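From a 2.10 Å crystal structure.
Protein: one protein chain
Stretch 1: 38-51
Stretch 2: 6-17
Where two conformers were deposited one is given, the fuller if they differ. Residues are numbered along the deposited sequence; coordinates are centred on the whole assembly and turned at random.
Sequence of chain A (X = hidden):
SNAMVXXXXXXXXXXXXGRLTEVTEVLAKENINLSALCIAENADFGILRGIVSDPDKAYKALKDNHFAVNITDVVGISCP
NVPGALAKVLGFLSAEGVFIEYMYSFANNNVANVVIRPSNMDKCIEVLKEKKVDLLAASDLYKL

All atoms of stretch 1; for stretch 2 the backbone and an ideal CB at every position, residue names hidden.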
# COMPACT_ATOMS: atom_id res chain seq x y z
N CYS A 38 -0.69 12.13 6.14
CA CYS A 38 -1.52 11.09 5.61
C CYS A 38 -0.61 9.90 5.82
O CYS A 38 0.60 9.94 5.54
CB CYS A 38 -1.76 11.39 4.13
SG CYS A 38 -2.62 10.15 3.39
N ILE A 39 -1.13 8.85 6.39
CA ILE A 39 -0.31 7.67 6.48
C ILE A 39 -0.70 6.73 5.35
O ILE A 39 -1.86 6.37 5.20
CB ILE A 39 -0.52 6.97 7.82
CG1 ILE A 39 -0.03 7.89 8.91
CG2 ILE A 39 0.15 5.61 7.79
CD1 ILE A 39 0.03 7.26 10.24
N ALA A 40 0.28 6.29 4.56
CA ALA A 40 -0.01 5.17 3.63
C ALA A 40 0.49 3.87 4.29
O ALA A 40 1.68 3.63 4.32
CB ALA A 40 0.69 5.42 2.34
N GLU A 41 -0.42 3.01 4.78
CA GLU A 41 -0.06 1.87 5.64
C GLU A 41 -0.19 0.49 4.99
O GLU A 41 -1.01 0.28 4.09
CB GLU A 41 -0.91 1.89 6.93
CG GLU A 41 -2.21 1.04 6.87
CD GLU A 41 -3.24 1.61 5.90
OE1 GLU A 41 -3.04 2.71 5.39
OE2 GLU A 41 -4.24 0.97 5.65
N ASN A 42 0.59 -0.46 5.48
CA ASN A 42 0.28 -1.83 5.20
C ASN A 42 0.11 -2.54 6.56
O ASN A 42 0.19 -1.90 7.63
CB ASN A 42 1.36 -2.42 4.30
CG ASN A 42 2.73 -2.48 4.99
OD1 ASN A 42 2.86 -3.01 6.14
ND2 ASN A 42 3.77 -1.89 4.33
N ALA A 43 -0.10 -3.86 6.51
CA ALA A 43 -0.31 -4.67 7.71
C ALA A 43 0.87 -4.57 8.72
O ALA A 43 0.70 -4.83 9.89
CB ALA A 43 -0.55 -6.11 7.33
N ASP A 44 2.05 -4.22 8.28
CA ASP A 44 3.14 -4.32 9.26
C ASP A 44 3.60 -2.93 9.63
O ASP A 44 3.94 -2.67 10.80
CB ASP A 44 4.35 -5.17 8.83
CG ASP A 44 3.99 -6.51 8.26
OD1 ASP A 44 3.12 -7.24 8.80
OD2 ASP A 44 4.66 -6.89 7.27
N PHE A 45 3.67 -2.02 8.65
CA PHE A 45 4.34 -0.75 8.82
C PHE A 45 3.52 0.33 8.17
O PHE A 45 2.65 0.01 7.34
CB PHE A 45 5.75 -0.80 8.17
CG PHE A 45 6.60 -1.98 8.64
CD1 PHE A 45 7.36 -1.89 9.77
CD2 PHE A 45 6.62 -3.17 7.94
CE1 PHE A 45 8.13 -2.96 10.18
CE2 PHE A 45 7.38 -4.21 8.32
CZ PHE A 45 8.13 -4.13 9.47
N GLY A 46 3.85 1.58 8.47
CA GLY A 46 3.31 2.68 7.71
C GLY A 46 4.33 3.55 7.05
O GLY A 46 5.51 3.52 7.38
N ILE A 47 3.87 4.32 6.11
CA ILE A 47 4.66 5.42 5.74
C ILE A 47 3.90 6.72 6.04
O ILE A 47 2.81 6.99 5.43
CB ILE A 47 5.09 5.38 4.26
CG1 ILE A 47 6.41 4.58 4.10
CG2 ILE A 47 5.53 6.76 3.84
CD1 ILE A 47 6.35 3.09 4.36
N LEU A 48 4.50 7.52 6.92
CA LEU A 48 3.98 8.84 7.15
C LEU A 48 4.40 9.78 6.04
O LEU A 48 5.57 10.13 5.92
CB LEU A 48 4.40 9.39 8.51
CG LEU A 48 3.87 10.77 8.96
CD1 LEU A 48 2.32 10.73 9.06
CD2 LEU A 48 4.46 11.13 10.35
N ARG A 49 3.42 10.23 5.29
CA ARG A 49 3.60 11.32 4.37
C ARG A 49 3.20 12.62 5.04
O ARG A 49 2.13 12.70 5.65
CB ARG A 49 2.69 11.08 3.21
CG ARG A 49 3.22 10.09 2.32
CD ARG A 49 2.17 9.84 1.14
NE ARG A 49 2.78 8.82 0.28
CZ ARG A 49 2.10 7.97 -0.46
NH1 ARG A 49 0.74 8.03 -0.52
NH2 ARG A 49 2.81 7.10 -1.16
N GLY A 50 4.03 13.64 4.92
CA GLY A 50 3.97 14.73 5.85
C GLY A 50 4.34 16.03 5.17
O GLY A 50 5.37 16.13 4.52
N ILE A 51 3.47 17.02 5.34
CA ILE A 51 3.80 18.43 5.08
C ILE A 51 4.12 19.14 6.40
O ILE A 51 3.26 19.19 7.28
CB ILE A 51 2.69 19.18 4.27
CG1 ILE A 51 2.42 18.42 2.96
CG2 ILE A 51 3.11 20.64 4.02
CD1 ILE A 51 3.41 18.65 1.84
N UNK A 6 6.62 21.77 -3.52
CA UNK A 6 6.86 21.60 -2.12
C UNK A 6 7.56 20.28 -1.80
O UNK A 6 7.49 19.31 -2.52
CB UNK A 6 5.53 21.69 -1.36
N UNK A 7 8.25 20.28 -0.66
CA UNK A 7 8.90 19.10 -0.15
C UNK A 7 7.93 18.39 0.79
O UNK A 7 7.41 18.98 1.76
CB UNK A 7 10.21 19.45 0.56
N UNK A 8 7.64 17.14 0.46
CA UNK A 8 6.92 16.28 1.35
C UNK A 8 7.87 15.29 2.01
O UNK A 8 8.70 14.67 1.35
CB UNK A 8 5.80 15.55 0.60
N UNK A 9 7.78 15.12 3.31
CA UNK A 9 8.54 14.05 3.94
C UNK A 9 7.77 12.73 3.85
O UNK A 9 6.56 12.64 4.11
CB UNK A 9 8.84 14.40 5.40
N UNK A 10 8.51 11.69 3.49
CA UNK A 10 8.03 10.34 3.62
C UNK A 10 8.87 9.62 4.64
O UNK A 10 10.05 9.40 4.40
CB UNK A 10 8.05 9.61 2.28
N UNK A 11 8.23 9.18 5.72
CA UNK A 11 8.90 8.60 6.82
C UNK A 11 8.46 7.14 7.08
O UNK A 11 7.24 6.86 7.29
CB UNK A 11 8.66 9.47 8.06
N UNK A 12 9.45 6.24 7.07
CA UNK A 12 9.23 4.79 7.25
C UNK A 12 9.03 4.50 8.74
O UNK A 12 9.89 4.79 9.55
CB UNK A 12 10.40 3.98 6.70
N UNK A 13 7.82 4.05 9.10
CA UNK A 13 7.46 3.82 10.51
C UNK A 13 7.51 2.31 10.62
O UNK A 13 6.64 1.59 10.05
CB UNK A 13 6.10 4.40 10.90
N UNK A 14 8.52 1.81 11.30
CA UNK A 14 8.64 0.39 11.53
C UNK A 14 7.69 -0.10 12.66
O UNK A 14 6.92 0.69 13.18
CB UNK A 14 10.09 0.05 11.87
N UNK A 15 7.68 -1.38 13.02
CA UNK A 15 6.95 -1.76 14.28
C UNK A 15 5.39 -1.50 14.08
O UNK A 15 4.84 -2.07 13.14
CB UNK A 15 7.48 -0.95 15.46
N UNK A 16 4.70 -0.68 14.90
CA UNK A 16 3.27 -0.20 14.65
C UNK A 16 2.67 0.63 15.82
O UNK A 16 1.50 1.02 15.74
CB UNK A 16 2.36 -1.40 14.41
N UNK A 17 3.49 0.96 16.84
CA UNK A 17 3.04 0.77 18.26
C UNK A 17 3.36 1.68 19.50
O UNK A 17 3.05 1.24 20.61
CB UNK A 17 3.57 -0.61 18.65

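In these extended strands CB directions alternate between two faces: one carries I47 and R49, the other L48. Positions 6 to 13 run antiparallel to strand 46-51, at 159° between their N-to-C directions.

Position 6 points its CB toward stretch 1, but many side chains would fit. It is A6, which makes no contact closer than 4.9 Å, from its CB to I51 CD1. Position 7 has nothing of stretch 1 within 5.5 Å of its CB, so little constrains it; K7 leads its end away.

At position 8 the ideal CB lies 4.1 Å from I51 CD1, with R49 further along, which suits an aliphatic or a long polar chain. It is Q8, whose OE1 comes 3.8 Å from R49 CG.

Position 9 pairs with G50, whose lack of a side chain leaves this face undemanding; any β-former would do. L9 turns its end away, while its backbone N donates to G50 O (2.9 Å) and its O accepts a weak bond from G50 N (2.8 Å).

Position 10 sits opposite R49, its CB 4.1 Å from I47 CG2. A small residue, polar or not, is plausible. In S10, OG lies 2.6 Å from a water oxygen that accepts from R49 NE at 2.9 Å, bridging the pair.

The backbone N at position 11 donates to L48 O and its O accepts from L48 N, both at 2.8 Å. The neighbouring leucine favours an aliphatic chain, and I11 supplies one, CD1 lying 4.1 Å from L48 CD2.

Position 12 shares a face with I47, whose CD1 is 4.8 Å from the ideal CB; a large apolar group could reach it and F45. F12, chi1 t, places CD1 3.8 Å from I47 CD1, at its ring edge, and CZ over one face of the F45 ring.

Position 13 faces the space beside G46, with L48 and I39 beyond, so a branched aliphatic fits. L13 sets CD2 4.0 Å from L48 CB and CD1 4.1 Å from I39 CD1.

At position 14 the CB points away overall, permitting polar chains; E14 touches F45 CD1 through CB (3.9 Å). Position 15, phi/psi 66/-122, favours glycine, with asparagine among residues tolerating positive phi; it is N15.

N42 O accepts no hydrogen bond within stretch 1 and lies about 7.1 Å from the ideal CB of position 16, so a long donor suits. K16 delivers it: NZ donates to N42 O at 2.8 Å. Position 17 is out of reach; S17 OG accepts from N15 ND2 at 2.7 Å.

Stretch 2, residues 6-17: AKQLSIFLENKS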
# COMPACT_ATOMS: atom_id res chain seq x y z
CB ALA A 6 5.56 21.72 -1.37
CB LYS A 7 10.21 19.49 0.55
CG LYS A 7 11.29 20.06 -0.40
CD LYS A 7 12.53 20.47 0.41
CE LYS A 7 13.82 19.93 -0.25
NZ LYS A 7 14.97 20.81 0.03
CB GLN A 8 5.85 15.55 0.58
CG GLN A 8 5.09 14.53 1.39
CD GLN A 8 4.32 13.59 0.47
OE1 GLN A 8 4.87 12.61 -0.05
NE2 GLN A 8 3.06 13.90 0.25
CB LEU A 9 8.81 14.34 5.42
CG LEU A 9 9.62 15.58 5.82
CD1 LEU A 9 10.04 15.48 7.25
CD2 LEU A 9 10.85 15.72 5.03
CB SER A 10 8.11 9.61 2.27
OG SER A 10 7.03 10.10 1.48
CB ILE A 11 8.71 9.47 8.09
CG1 ILE A 11 9.02 10.94 7.85
CG2 ILE A 11 9.60 8.94 9.24
CD1 ILE A 11 8.18 11.87 8.70
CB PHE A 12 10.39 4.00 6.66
CG PHE A 12 10.31 2.46 6.86
CD1 PHE A 12 9.30 1.70 6.24
CD2 PHE A 12 11.29 1.80 7.64
CE1 PHE A 12 9.26 0.29 6.39
CE2 PHE A 12 11.29 0.42 7.81
CZ PHE A 12 10.25 -0.35 7.18
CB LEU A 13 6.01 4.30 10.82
CG LEU A 13 5.41 5.65 10.40
CD1 LEU A 13 3.83 5.68 10.40
CD2 LEU A 13 6.02 6.82 11.15
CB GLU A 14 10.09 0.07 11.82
CG GLU A 14 10.67 0.81 12.95
CD GLU A 14 11.54 -0.10 13.77
OE1 GLU A 14 11.01 -1.12 14.28
OE2 GLU A 14 12.76 0.19 13.93
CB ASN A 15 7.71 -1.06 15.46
CG ASN A 15 6.88 -0.80 16.71
OD1 ASN A 15 6.78 0.34 17.15
ND2 ASN A 15 6.34 -1.85 17.31
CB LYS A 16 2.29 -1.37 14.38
CG LYS A 16 2.00 -1.74 12.90
CD LYS A 16 0.74 -1.07 12.29
CE LYS A 16 0.88 -0.94 10.73
NZ LYS A 16 -0.33 -0.48 9.97
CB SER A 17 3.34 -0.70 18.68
OG SER A 17 4.68 -0.83 19.13
O HOH W 1 5.62 8.57 -0.15
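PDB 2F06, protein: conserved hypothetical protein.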